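Local coordinates for RNA polymerase sigma-H factor (Fusobacterium nucleatum subsp. nucleatum, PDB 3MZY), which probably acts as a sigma-70 family initiation factor, binding DNA and directing RNA polymerase to specific promoter sites before being released, at residues Glu5-Glu10 against Ile42-Lys47; Leu13-Ala18 against Glu100-Phe105; Ser27-Phe32 against Asn143-Ile148; Lys115-Tyr120 against Lys139-Thr144; Thr119-Gly124 against Arg128-Ile133. All blocks are in the same frame, centred on the assembly; numbering follows the deposited sequence.

Contact 1 (Glu5-Glu10 against Ile42-Lys47); sequences EDLVQE and ISAIRK
L7 and E10 of segment 5-10 meet A44 and I45 on the far part of helix 29-50, and four side chains carry the whole contact. The branched end of L7 does the reaching: its CD2 lies 3.9 Å from I45 CG1 and 4.1 Å from I45 CD1, and the two side chains cross at about a right angle. A44 CB stands farther from the same methyl, at 4.4 Å from L7 CD2.

E10 supplies the closer half. Its CG sits anti to the carbonyl carbon and beside the backbone N (chi1 -80°), and a bend at chi2 (79°) then turns the carboxylate alongside A44. The methyl A44 CB therefore faces the aliphatic part of E10, 3.4 Å from CG, with E10 OE2 3.8 Å from the same CB. The touch is van der Waals, methyl against the CG and carboxylate of E10; no hydrogen bond crosses between the segments. The bend also carries E10 OE1 to 3.0 Å from D6 O; both are acceptors, an approach that might slightly favour protonation of the carboxylate.

The site lies at the surface, between two helices of sigma-70 region 2. On other sides of segment 5-10, Q9 OE1 accepts a hydrogen bond from K103 of helix 91-109, and V8 packs on I122 and R123 after helix 112-121.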
# COMPACT_ATOMS: atom_id res chain seq x y z
N GLU A 5 13.43 -5.07 0.88
CA GLU A 5 13.11 -5.60 2.24
C GLU A 5 12.86 -4.47 3.25
O GLU A 5 11.79 -4.39 3.86
CB GLU A 5 14.23 -6.53 2.73
N ASP A 6 13.86 -3.59 3.40
CA ASP A 6 13.92 -2.59 4.48
C ASP A 6 12.76 -1.60 4.41
O ASP A 6 11.91 -1.55 5.31
CB ASP A 6 15.25 -1.83 4.43
CG ASP A 6 16.16 -2.31 3.32
OD1 ASP A 6 15.73 -2.23 2.14
OD2 ASP A 6 17.30 -2.77 3.61
N LEU A 7 12.74 -0.83 3.32
CA LEU A 7 11.73 0.19 3.07
C LEU A 7 10.35 -0.40 2.78
O LEU A 7 9.37 0.33 2.71
CB LEU A 7 12.15 1.08 1.89
CG LEU A 7 13.29 2.08 2.11
CD1 LEU A 7 13.92 2.47 0.78
CD2 LEU A 7 12.80 3.31 2.86
N VAL A 8 10.30 -1.72 2.61
CA VAL A 8 9.04 -2.42 2.31
C VAL A 8 7.99 -2.19 3.39
O VAL A 8 6.83 -1.94 3.09
CB VAL A 8 9.28 -3.93 2.04
CG1 VAL A 8 7.98 -4.71 2.03
CG2 VAL A 8 10.00 -4.11 0.72
N GLN A 9 8.39 -2.27 4.66
CA GLN A 9 7.48 -1.96 5.75
C GLN A 9 6.87 -0.56 5.59
O GLN A 9 5.67 -0.38 5.71
CB GLN A 9 8.18 -2.10 7.10
CG GLN A 9 7.68 -3.28 7.94
CD GLN A 9 8.16 -4.64 7.44
OE1 GLN A 9 7.90 -5.04 6.30
NE2 GLN A 9 8.84 -5.37 8.32
N GLU A 10 7.72 0.40 5.26
CA GLU A 10 7.30 1.79 5.12
C GLU A 10 6.30 1.97 3.99
O GLU A 10 5.28 2.64 4.16
CB GLU A 10 8.53 2.69 4.98
CG GLU A 10 9.21 3.01 6.33
CD GLU A 10 10.12 1.88 6.87
OE1 GLU A 10 10.47 0.94 6.12
OE2 GLU A 10 10.50 1.96 8.06
N ILE A 42 10.46 8.19 2.20
CA ILE A 42 11.33 9.34 2.43
C ILE A 42 11.48 9.73 3.91
O ILE A 42 12.60 9.97 4.38
CB ILE A 42 10.89 10.53 1.57
CG1 ILE A 42 11.31 10.25 0.13
CG2 ILE A 42 11.55 11.80 2.05
CD1 ILE A 42 10.34 10.68 -0.85
N SER A 43 10.35 9.76 4.63
CA SER A 43 10.34 9.84 6.09
C SER A 43 11.36 8.90 6.75
O SER A 43 12.07 9.30 7.67
CB SER A 43 8.95 9.49 6.64
OG SER A 43 8.24 10.64 7.08
N ALA A 44 11.41 7.66 6.29
CA ALA A 44 12.25 6.65 6.94
C ALA A 44 13.70 6.81 6.53
O ALA A 44 14.61 6.40 7.27
CB ALA A 44 11.75 5.25 6.63
N ILE A 45 13.93 7.39 5.36
CA ILE A 45 15.29 7.73 4.96
C ILE A 45 15.76 9.00 5.69
O ILE A 45 16.88 9.04 6.17
CB ILE A 45 15.47 7.81 3.42
CG1 ILE A 45 14.97 6.52 2.76
CG2 ILE A 45 16.94 8.06 3.06
CD1 ILE A 45 14.72 6.62 1.26
N ARG A 46 14.90 10.02 5.77
CA ARG A 46 15.21 11.26 6.49
C ARG A 46 15.52 10.94 7.94
O ARG A 46 16.55 11.38 8.45
CB ARG A 46 14.09 12.33 6.36
CG ARG A 46 14.09 13.38 7.48
CD ARG A 46 13.03 14.47 7.31
NE ARG A 46 13.62 15.72 6.81
CZ ARG A 46 13.17 16.95 7.07
NH1 ARG A 46 12.09 17.13 7.83
NH2 ARG A 46 13.79 18.00 6.56
N LYS A 47 14.66 10.16 8.59
CA LYS A 47 14.89 9.74 9.99
C LYS A 47 16.24 9.03 10.13
O LYS A 47 17.04 9.40 10.98
CB LYS A 47 13.74 8.87 10.52

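Contact 2 (Leu13-Ala18 against Glu100-Phe105); sequences LGLLKA and EEFKKF
F102 of helix 91-109 points its ring at L15 and L16 of helix 8-21, and these three buried side chains make up the contact. The path along F102 begins at CB, which is directed toward the other helix but meets no atom of segment 13-18 within 4.2 Å. With CG anti to the backbone N (chi1 -180°), the ring extends straight across the gap. CG is the first atom to touch, 4.0 Å from L16 CD1. One step on, CD1 makes the nearest approach, 3.7 Å from the same L16 CD1, and CE1 follows at 4.1 Å. These distances fit a methyl placed over the ring: L16 CD1 is 4.1 Å from the F102 ring centroid and 29° off its normal, a CH-pi contact on one face. L16 and F102 run antiparallel alongside one another.

At the far end, F102 CZ meets L15 CD2 at 3.8 Å, with CE2 slightly more distant from it. L15 CD2 approaches the ring obliquely, neither over a face nor at an edge, while the two side chains run at about a right angle. Beyond the two segments, I12 of helix 8-21 and S152 and W155 of helix 138-159 also touch F102, while L15 packs on I37 of helix 29-50.

Every atom meeting across this pair is carbon, and no hydrogen bond or salt bridge links the segments. The helices are therefore held here by shape fit and hydrophobic burial, with the weakly directional CH-pi contact as the one oriented element.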
# COMPACT_ATOMS: atom_id res chain seq x y z
N LEU A 13 2.98 0.70 5.06
CA LEU A 13 2.38 1.67 5.97
C LEU A 13 1.76 2.80 5.13
O LEU A 13 0.57 3.13 5.29
CB LEU A 13 3.42 2.26 6.93
CG LEU A 13 3.07 2.73 8.34
CD1 LEU A 13 3.88 3.98 8.67
CD2 LEU A 13 1.56 2.98 8.58
N GLY A 14 2.58 3.36 4.23
CA GLY A 14 2.16 4.40 3.28
C GLY A 14 0.86 4.04 2.59
O GLY A 14 -0.05 4.86 2.51
N LEU A 15 0.76 2.79 2.12
CA LEU A 15 -0.41 2.32 1.41
C LEU A 15 -1.64 2.24 2.32
O LEU A 15 -2.73 2.67 1.92
CB LEU A 15 -0.14 0.96 0.75
CG LEU A 15 -1.34 0.21 0.12
CD1 LEU A 15 -1.86 0.91 -1.12
CD2 LEU A 15 -1.00 -1.23 -0.22
N LEU A 16 -1.46 1.66 3.51
CA LEU A 16 -2.50 1.56 4.52
C LEU A 16 -3.04 2.94 4.90
O LEU A 16 -4.23 3.10 5.19
CB LEU A 16 -1.95 0.86 5.75
CG LEU A 16 -2.35 -0.58 6.09
CD1 LEU A 16 -2.76 -1.39 4.87
CD2 LEU A 16 -1.21 -1.26 6.84
N LYS A 17 -2.14 3.92 4.93
CA LYS A 17 -2.49 5.32 5.16
C LYS A 17 -3.28 5.84 3.98
O LYS A 17 -4.33 6.46 4.16
CB LYS A 17 -1.22 6.17 5.35
CG LYS A 17 -0.71 6.22 6.78
CD LYS A 17 0.32 7.32 6.96
CE LYS A 17 1.08 7.14 8.25
NZ LYS A 17 1.96 8.32 8.51
N ALA A 18 -2.78 5.58 2.77
CA ALA A 18 -3.48 5.95 1.55
C ALA A 18 -4.94 5.51 1.60
O ALA A 18 -5.85 6.30 1.37
CB ALA A 18 -2.79 5.33 0.34
N GLU A 100 2.03 -6.35 9.57
CA GLU A 100 2.20 -7.78 9.44
C GLU A 100 0.89 -8.47 9.05
O GLU A 100 0.88 -9.32 8.15
CB GLU A 100 2.77 -8.36 10.74
CG GLU A 100 3.85 -9.41 10.53
CD GLU A 100 5.08 -8.87 9.79
OE1 GLU A 100 5.48 -7.70 10.01
OE2 GLU A 100 5.67 -9.63 8.99
N GLU A 101 -0.22 -8.11 9.70
CA GLU A 101 -1.53 -8.65 9.33
C GLU A 101 -1.82 -8.41 7.84
O GLU A 101 -2.31 -9.30 7.15
CB GLU A 101 -2.67 -8.07 10.19
CG GLU A 101 -2.71 -8.49 11.66
CD GLU A 101 -2.83 -9.99 11.87
OE1 GLU A 101 -3.93 -10.47 12.26
OE2 GLU A 101 -1.82 -10.69 11.63
N PHE A 102 -1.50 -7.21 7.34
CA PHE A 102 -1.70 -6.92 5.93
C PHE A 102 -0.86 -7.81 5.01
O PHE A 102 -1.37 -8.31 4.02
CB PHE A 102 -1.43 -5.45 5.61
CG PHE A 102 -1.63 -5.12 4.16
CD1 PHE A 102 -2.92 -4.85 3.67
CD2 PHE A 102 -0.55 -5.11 3.27
CE1 PHE A 102 -3.11 -4.55 2.32
CE2 PHE A 102 -0.75 -4.80 1.92
CZ PHE A 102 -2.03 -4.52 1.45
N LYS A 103 0.41 -7.98 5.33
CA LYS A 103 1.27 -8.83 4.50
C LYS A 103 0.65 -10.23 4.33
O LYS A 103 0.58 -10.75 3.21
CB LYS A 103 2.67 -8.94 5.10
CG LYS A 103 3.51 -7.72 4.88
CD LYS A 103 5.00 -8.06 4.97
CE LYS A 103 5.53 -7.83 6.36
NZ LYS A 103 7.00 -8.07 6.46
N LYS A 104 0.17 -10.79 5.43
CA LYS A 104 -0.49 -12.10 5.41
C LYS A 104 -1.82 -12.06 4.67
O LYS A 104 -2.11 -12.93 3.85
CB LYS A 104 -0.66 -12.66 6.84
N PHE A 105 -2.64 -11.06 4.94
CA PHE A 105 -3.90 -10.95 4.23
C PHE A 105 -3.66 -10.94 2.71
O PHE A 105 -4.29 -11.69 1.94
CB PHE A 105 -4.66 -9.70 4.67
CG PHE A 105 -5.75 -9.29 3.71
CD1 PHE A 105 -5.59 -8.18 2.89
CD2 PHE A 105 -6.91 -10.05 3.60
CE1 PHE A 105 -6.59 -7.80 1.97
CE2 PHE A 105 -7.92 -9.69 2.68
CZ PHE A 105 -7.75 -8.56 1.86

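Contact 3 (Ser27-Phe32 against Asn143-Ile148); sequences SSFSSF and NTIQRI
The backbones come nearest where the CA atoms of S30 and I145 are 6.7 Å apart, with F29 and Q146 following at 7.3 Å, so the first turn of helix 29-50 lies close against helix 138-159. I145 is the central side chain. Its CG2, anti to the backbone N, lies between the F29 ring and S30 OG, 3.7 Å from F29 CD2 and approaching the ring obliquely. Its CD1 comes closest to the hydroxyl, with 3.3 Å from I145 CD1 to S30 OG. That oxygen is not left with apolar neighbours alone, because it is hydrogen-bonded to D142 OD1 one turn earlier on helix 138-159. Q146 adds a peripheral touch, its OE1 4.2 Å from F29 CB.

S28 occupies the N-cap position of helix 29-50; its OG is hydrogen-bonded to S31 OG at 2.9 Å, and S28 O accepts from S27 OG and F32 N, one from each side of the carbonyl plane.

The contact joins sigma-70 region 2 to what is probably the recognition helix of a region 4-like helix-turn-helix. Around this buried joint, F29 also packs on A18 and I19 of helix 8-21 and meets Y22 edge-to-face. I145 continues onto V117 of helix 112-121, and Y127 of helix 127-134 touches both S30 and I145.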
# COMPACT_ATOMS: atom_id res chain seq x y z
N SER A 27 -8.41 13.53 -5.77
CA SER A 27 -7.63 12.96 -6.88
C SER A 27 -7.94 11.47 -7.09
O SER A 27 -8.75 10.89 -6.36
CB SER A 27 -6.12 13.11 -6.63
OG SER A 27 -5.66 12.10 -5.73
N SER A 28 -7.29 10.87 -8.09
CA SER A 28 -7.37 9.43 -8.32
C SER A 28 -6.67 8.70 -7.18
O SER A 28 -5.74 9.24 -6.56
CB SER A 28 -6.74 9.06 -9.67
OG SER A 28 -5.35 8.79 -9.55
N PHE A 29 -7.09 7.47 -6.90
CA PHE A 29 -6.50 6.77 -5.79
C PHE A 29 -5.05 6.41 -6.09
O PHE A 29 -4.19 6.53 -5.22
CB PHE A 29 -7.32 5.53 -5.35
CG PHE A 29 -6.61 4.72 -4.30
CD1 PHE A 29 -6.41 5.24 -3.02
CD2 PHE A 29 -6.06 3.49 -4.61
CE1 PHE A 29 -5.71 4.52 -2.06
CE2 PHE A 29 -5.34 2.77 -3.65
CZ PHE A 29 -5.17 3.29 -2.37
N SER A 30 -4.78 5.99 -7.32
CA SER A 30 -3.43 5.64 -7.77
C SER A 30 -2.41 6.71 -7.43
O SER A 30 -1.34 6.39 -6.91
CB SER A 30 -3.41 5.37 -9.28
OG SER A 30 -3.78 4.03 -9.57
N SER A 31 -2.73 7.97 -7.70
CA SER A 31 -1.78 9.03 -7.39
C SER A 31 -1.73 9.34 -5.89
O SER A 31 -0.69 9.75 -5.37
CB SER A 31 -2.05 10.29 -8.22
OG SER A 31 -3.43 10.59 -8.25
N PHE A 32 -2.83 9.13 -5.19
CA PHE A 32 -2.81 9.37 -3.74
C PHE A 32 -1.94 8.31 -3.06
O PHE A 32 -1.15 8.63 -2.17
CB PHE A 32 -4.23 9.45 -3.12
CG PHE A 32 -4.22 9.80 -1.64
CD1 PHE A 32 -3.78 11.07 -1.21
CD2 PHE A 32 -4.63 8.87 -0.68
CE1 PHE A 32 -3.76 11.40 0.16
CE2 PHE A 32 -4.61 9.20 0.69
CZ PHE A 32 -4.18 10.47 1.10
N ASN A 143 -7.02 -0.44 -12.41
CA ASN A 143 -8.12 -1.25 -11.91
C ASN A 143 -7.67 -2.25 -10.86
O ASN A 143 -8.46 -2.61 -9.96
CB ASN A 143 -8.79 -1.97 -13.08
CG ASN A 143 -9.63 -1.05 -13.94
OD1 ASN A 143 -10.04 0.03 -13.52
ND2 ASN A 143 -9.92 -1.50 -15.16
N THR A 144 -6.43 -2.72 -10.99
CA THR A 144 -5.82 -3.63 -10.03
C THR A 144 -5.52 -2.93 -8.70
O THR A 144 -5.85 -3.45 -7.63
CB THR A 144 -4.53 -4.26 -10.61
OG1 THR A 144 -4.88 -5.07 -11.73
CG2 THR A 144 -3.79 -5.12 -9.56
N ILE A 145 -4.89 -1.77 -8.77
CA ILE A 145 -4.66 -0.93 -7.60
C ILE A 145 -5.99 -0.66 -6.89
O ILE A 145 -6.04 -0.60 -5.66
CB ILE A 145 -4.01 0.41 -8.01
CG1 ILE A 145 -2.55 0.17 -8.44
CG2 ILE A 145 -4.09 1.43 -6.89
CD1 ILE A 145 -1.83 1.40 -9.00
N GLN A 146 -7.04 -0.53 -7.68
CA GLN A 146 -8.35 -0.19 -7.17
C GLN A 146 -8.97 -1.41 -6.47
O GLN A 146 -9.64 -1.26 -5.45
CB GLN A 146 -9.24 0.30 -8.31
CG GLN A 146 -10.55 0.93 -7.85
CD GLN A 146 -10.38 2.37 -7.42
OE1 GLN A 146 -9.48 3.08 -7.92
NE2 GLN A 146 -11.22 2.82 -6.49
N ARG A 147 -8.74 -2.60 -7.03
CA ARG A 147 -9.16 -3.85 -6.39
C ARG A 147 -8.39 -4.09 -5.11
O ARG A 147 -8.97 -4.54 -4.13
CB ARG A 147 -8.95 -5.05 -7.30
CG ARG A 147 -10.00 -5.25 -8.35
CD ARG A 147 -9.95 -6.69 -8.86
NE ARG A 147 -8.62 -7.12 -9.29
CZ ARG A 147 -8.01 -6.70 -10.40
NH1 ARG A 147 -8.62 -5.81 -11.18
NH2 ARG A 147 -6.79 -7.14 -10.73
N ILE A 148 -7.09 -3.80 -5.12
CA ILE A 148 -6.27 -3.88 -3.89
C ILE A 148 -6.87 -2.98 -2.79
O ILE A 148 -6.97 -3.39 -1.62
CB ILE A 148 -4.77 -3.54 -4.16
CG1 ILE A 148 -4.13 -4.59 -5.07
CG2 ILE A 148 -3.99 -3.44 -2.84
CD1 ILE A 148 -2.77 -4.19 -5.64

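Contact 4 (Lys115-Tyr120 against Lys139-Thr144); sequences KEVLTY and KSIDNT
V117 on helix 112-121 packs against T144 and I141 of helix 138-159, and the T144 side is the tight one. V117 CG2 and T144 CG2 meet methyl to methyl at 3.5 Å, and V117 CB is only slightly farther from T144 CG2, at 3.6 Å. With T144 OG1 beside the backbone N (chi1 -65°), CG2 falls anti to that N and faces V117, while the hydroxyl turns back along its own helix. There T144 OG1 donates to S140 O at 2.9 Å, a carbonyl that T144 N also uses, so the buried hydroxyl is satisfied without V117. I141 fits less closely, with CD1 3.9 Å from V117 CG2.

The three helices 112-121, 127-134 and 138-159 are consistent with a sigma-70 region 4, as in relatives. In that family the last two form a helix-turn-helix whose second helix enters the DNA major groove, so this contact probably joins the recognition helix to the helix preceding the motif.

Away from V117 the pairing gives way to solvent: K139 and N143 are exposed on the outer side of helix 138-159.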
# COMPACT_ATOMS: atom_id res chain seq x y z
N LYS A 115 -0.73 -9.32 -6.60
CA LYS A 115 0.54 -9.40 -5.88
C LYS A 115 1.70 -8.75 -6.66
O LYS A 115 2.58 -8.11 -6.06
CB LYS A 115 0.91 -10.84 -5.56
CG LYS A 115 0.07 -11.47 -4.46
CD LYS A 115 0.26 -12.96 -4.50
CE LYS A 115 -0.20 -13.60 -3.26
NZ LYS A 115 -0.21 -15.10 -3.40
N GLU A 116 1.70 -8.93 -7.97
CA GLU A 116 2.76 -8.38 -8.82
C GLU A 116 2.69 -6.86 -8.77
O GLU A 116 3.72 -6.20 -8.66
CB GLU A 116 2.62 -8.86 -10.27
CG GLU A 116 3.14 -10.26 -10.55
CD GLU A 116 2.86 -10.70 -11.99
OE1 GLU A 116 3.75 -11.36 -12.59
OE2 GLU A 116 1.76 -10.40 -12.53
N VAL A 117 1.48 -6.32 -8.83
CA VAL A 117 1.24 -4.88 -8.77
C VAL A 117 1.61 -4.32 -7.40
O VAL A 117 2.31 -3.30 -7.29
CB VAL A 117 -0.24 -4.54 -9.15
CG1 VAL A 117 -0.59 -3.09 -8.74
CG2 VAL A 117 -0.47 -4.73 -10.66
N LEU A 118 1.16 -4.99 -6.35
CA LEU A 118 1.45 -4.59 -4.97
C LEU A 118 2.95 -4.45 -4.75
O LEU A 118 3.41 -3.45 -4.20
CB LEU A 118 0.87 -5.63 -4.00
CG LEU A 118 1.02 -5.38 -2.50
CD1 LEU A 118 0.26 -4.09 -2.08
CD2 LEU A 118 0.55 -6.60 -1.67
N THR A 119 3.70 -5.47 -5.17
CA THR A 119 5.16 -5.47 -5.08
C THR A 119 5.76 -4.14 -5.54
O THR A 119 6.65 -3.59 -4.89
CB THR A 119 5.74 -6.66 -5.89
OG1 THR A 119 5.39 -7.89 -5.23
CG2 THR A 119 7.26 -6.57 -6.05
N TYR A 120 5.30 -3.61 -6.67
CA TYR A 120 5.92 -2.37 -7.17
C TYR A 120 5.31 -1.13 -6.58
O TYR A 120 6.01 -0.12 -6.44
CB TYR A 120 5.95 -2.32 -8.69
CG TYR A 120 6.81 -3.43 -9.21
CD1 TYR A 120 6.24 -4.61 -9.70
CD2 TYR A 120 8.21 -3.33 -9.14
CE1 TYR A 120 7.05 -5.65 -10.16
CE2 TYR A 120 9.04 -4.36 -9.59
CZ TYR A 120 8.45 -5.51 -10.09
OH TYR A 120 9.26 -6.53 -10.52
N LYS A 139 -4.85 1.05 -17.88
CA LYS A 139 -6.19 0.87 -17.32
C LYS A 139 -6.20 -0.36 -16.44
O LYS A 139 -6.80 -0.38 -15.37
CB LYS A 139 -7.21 0.69 -18.43
CG LYS A 139 -8.64 0.52 -17.95
CD LYS A 139 -9.55 0.07 -19.08
CE LYS A 139 -10.97 0.60 -18.91
NZ LYS A 139 -11.16 1.88 -19.65
N SER A 140 -5.53 -1.39 -16.92
CA SER A 140 -5.47 -2.66 -16.23
C SER A 140 -4.75 -2.54 -14.88
O SER A 140 -5.13 -3.21 -13.93
CB SER A 140 -4.81 -3.67 -17.14
OG SER A 140 -3.94 -4.51 -16.43
N ILE A 141 -3.73 -1.69 -14.81
CA ILE A 141 -2.98 -1.51 -13.58
C ILE A 141 -3.82 -0.70 -12.59
O ILE A 141 -3.91 -1.02 -11.41
CB ILE A 141 -1.60 -0.82 -13.84
CG1 ILE A 141 -0.69 -1.71 -14.69
CG2 ILE A 141 -0.90 -0.41 -12.52
CD1 ILE A 141 -0.52 -3.12 -14.18
N ASP A 142 -4.43 0.35 -13.12
CA ASP A 142 -5.26 1.22 -12.33
C ASP A 142 -6.39 0.46 -11.66
O ASP A 142 -6.68 0.69 -10.49
CB ASP A 142 -5.82 2.31 -13.23
CG ASP A 142 -6.58 3.34 -12.46
OD1 ASP A 142 -5.94 4.15 -11.75
OD2 ASP A 142 -7.83 3.35 -12.57
N ASN A 143 -7.02 -0.44 -12.41
CA ASN A 143 -8.12 -1.25 -11.91
C ASN A 143 -7.67 -2.25 -10.86
O ASN A 143 -8.46 -2.61 -9.96
CB ASN A 143 -8.79 -1.97 -13.08
CG ASN A 143 -9.63 -1.05 -13.94
OD1 ASN A 143 -10.04 0.03 -13.52
ND2 ASN A 143 -9.92 -1.50 -15.16
N THR A 144 -6.43 -2.72 -10.99
CA THR A 144 -5.82 -3.63 -10.03
C THR A 144 -5.52 -2.93 -8.70
O THR A 144 -5.85 -3.45 -7.63
CB THR A 144 -4.53 -4.26 -10.61
OG1 THR A 144 -4.88 -5.07 -11.73
CG2 THR A 144 -3.79 -5.12 -9.56

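Contact 5 (Thr119-Gly124 against Arg128-Ile133); sequences TYLIRG and REIATI
Y120 and L121, late in helix 112-121, pack on I130 and I133 of helix 127-134. By family resemblance this is the first helix of the sigma region 4 helix-turn-helix resting on the helix before it.

The Y120 ring sets the geometry. Its CG lies anti to the carbonyl carbon (chi1 -64°), which places the ring beside helix 127-134 with one face toward I133. I133 CG2 sits over that face, 3.9 Å from the ring centroid and 18° off the normal, a CH-pi contact nearest CE1 and CZ. The other branch of I133 ends at CD1, 4.0 Å from Y120 CD2, and the two side chains cross obliquely. T119 CG2 covers the other face near its middle, 4.1 Å from the ring plane, so the ring is sandwiched between methyls of a helical partner and its own predecessor.

I130 meets the root of the Y120 side chain instead. Its CG1 is 3.7 Å from Y120 CB, while CD1 runs on to 3.8 Å from L121 N and 4.2 Å from L121 CD1. Deeper still, L121 touches L15 and I145, and I130 touches I141.

The turn leaving helix 112-121 is a Schellman motif with G124, at positive phi (82°), as its C-prime residue. Its bonds are Y125 N to Y120 O and G124 N to L121 O, the latter 3.0 Å long, while G124 O accepts from R38 NH2.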
# COMPACT_ATOMS: atom_id res chain seq x y z
N THR A 119 3.70 -5.47 -5.17
CA THR A 119 5.16 -5.47 -5.08
C THR A 119 5.76 -4.14 -5.54
O THR A 119 6.65 -3.59 -4.89
CB THR A 119 5.74 -6.66 -5.89
OG1 THR A 119 5.39 -7.89 -5.23
CG2 THR A 119 7.26 -6.57 -6.05
N TYR A 120 5.30 -3.61 -6.67
CA TYR A 120 5.92 -2.37 -7.17
C TYR A 120 5.31 -1.13 -6.58
O TYR A 120 6.01 -0.12 -6.44
CB TYR A 120 5.95 -2.32 -8.69
CG TYR A 120 6.81 -3.43 -9.21
CD1 TYR A 120 6.24 -4.61 -9.70
CD2 TYR A 120 8.21 -3.33 -9.14
CE1 TYR A 120 7.05 -5.65 -10.16
CE2 TYR A 120 9.04 -4.36 -9.59
CZ TYR A 120 8.45 -5.51 -10.09
OH TYR A 120 9.26 -6.53 -10.52
N LEU A 121 4.04 -1.23 -6.21
CA LEU A 121 3.31 -0.16 -5.60
C LEU A 121 3.96 0.24 -4.28
O LEU A 121 4.23 1.43 -4.05
CB LEU A 121 1.87 -0.58 -5.36
CG LEU A 121 0.87 0.49 -4.94
CD1 LEU A 121 0.74 1.60 -6.00
CD2 LEU A 121 -0.48 -0.16 -4.67
N ILE A 122 4.23 -0.75 -3.43
CA ILE A 122 4.83 -0.48 -2.12
C ILE A 122 6.29 -0.08 -2.19
O ILE A 122 6.86 0.37 -1.20
CB ILE A 122 4.62 -1.64 -1.09
CG1 ILE A 122 5.50 -2.86 -1.46
CG2 ILE A 122 3.13 -1.93 -0.92
CD1 ILE A 122 5.19 -4.18 -0.73
N ARG A 123 6.91 -0.23 -3.36
CA ARG A 123 8.27 0.29 -3.56
C ARG A 123 8.27 1.67 -4.26
O ARG A 123 9.31 2.13 -4.75
CB ARG A 123 9.13 -0.73 -4.32
CG ARG A 123 9.49 -1.96 -3.52
CD ARG A 123 10.00 -3.10 -4.41
NE ARG A 123 10.50 -4.23 -3.62
CZ ARG A 123 9.73 -5.11 -2.96
NH1 ARG A 123 8.40 -5.01 -2.96
NH2 ARG A 123 10.31 -6.10 -2.28
N GLY A 124 7.09 2.30 -4.34
CA GLY A 124 7.00 3.71 -4.75
C GLY A 124 7.04 3.97 -6.24
O GLY A 124 7.42 5.07 -6.69
N ARG A 128 1.84 4.18 -13.92
CA ARG A 128 2.43 4.23 -15.25
C ARG A 128 3.71 3.41 -15.31
O ARG A 128 3.96 2.69 -16.28
CB ARG A 128 2.72 5.66 -15.66
CG ARG A 128 1.49 6.48 -15.86
CD ARG A 128 1.84 7.87 -16.29
NE ARG A 128 2.62 7.87 -17.52
CZ ARG A 128 3.58 8.75 -17.78
NH1 ARG A 128 4.24 8.69 -18.93
NH2 ARG A 128 3.88 9.69 -16.89
N GLU A 129 4.53 3.53 -14.28
CA GLU A 129 5.78 2.80 -14.24
C GLU A 129 5.52 1.32 -14.08
O GLU A 129 6.26 0.49 -14.63
CB GLU A 129 6.69 3.33 -13.13
CG GLU A 129 7.22 4.75 -13.37
CD GLU A 129 7.98 5.30 -12.17
OE1 GLU A 129 7.69 4.87 -11.02
OE2 GLU A 129 8.86 6.17 -12.36
N ILE A 130 4.44 0.97 -13.36
CA ILE A 130 4.09 -0.42 -13.13
C ILE A 130 3.62 -1.07 -14.44
O ILE A 130 3.99 -2.22 -14.75
CB ILE A 130 3.03 -0.56 -11.97
CG1 ILE A 130 3.65 -0.12 -10.63
CG2 ILE A 130 2.48 -1.99 -11.85
CD1 ILE A 130 2.63 0.13 -9.51
N ALA A 131 2.80 -0.35 -15.22
CA ALA A 131 2.42 -0.79 -16.56
C ALA A 131 3.65 -1.15 -17.40
O ALA A 131 3.70 -2.22 -18.01
CB ALA A 131 1.62 0.29 -17.25
N THR A 132 4.63 -0.27 -17.43
CA THR A 132 5.85 -0.50 -18.19
C THR A 132 6.57 -1.74 -17.66
O THR A 132 6.97 -2.60 -18.43
CB THR A 132 6.77 0.75 -18.13
OG1 THR A 132 6.04 1.87 -18.62
CG2 THR A 132 8.01 0.57 -18.97
N ILE A 133 6.70 -1.84 -16.34
CA ILE A 133 7.38 -2.97 -15.73
C ILE A 133 6.73 -4.30 -16.11
O ILE A 133 7.43 -5.26 -16.50
CB ILE A 133 7.45 -2.80 -14.20
CG1 ILE A 133 8.41 -1.65 -13.85
CG2 ILE A 133 7.84 -4.12 -13.48
CD1 ILE A 133 8.26 -1.10 -12.44

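Contacts 4 and 5 are the closest pair, with centres about 7 Å apart; they share T119 and Y120, and I141 packs on A131 and I130. Contact 3 lies about 9 Å from contact 4 between centres, shares N143 and T144 with it, and adjoins it where I145 CG1 is 3.8 Å from V117 CG1. Contact 2 bridges region 2 to this group: L15 CD2 is 3.6 Å from L118 CD1, and L15 CD1 is 4.0 Å from L121 CD2. Separately, its A18 meets F29 of contact 3. Contact 1 is peripheral, about 22 Å from contact 3 between centres, yet V8 CG1 lies 4.0 Å from I122 CD1 of contact 5. Contacts 4 and 5 probably organise the DNA-binding helix-turn-helix.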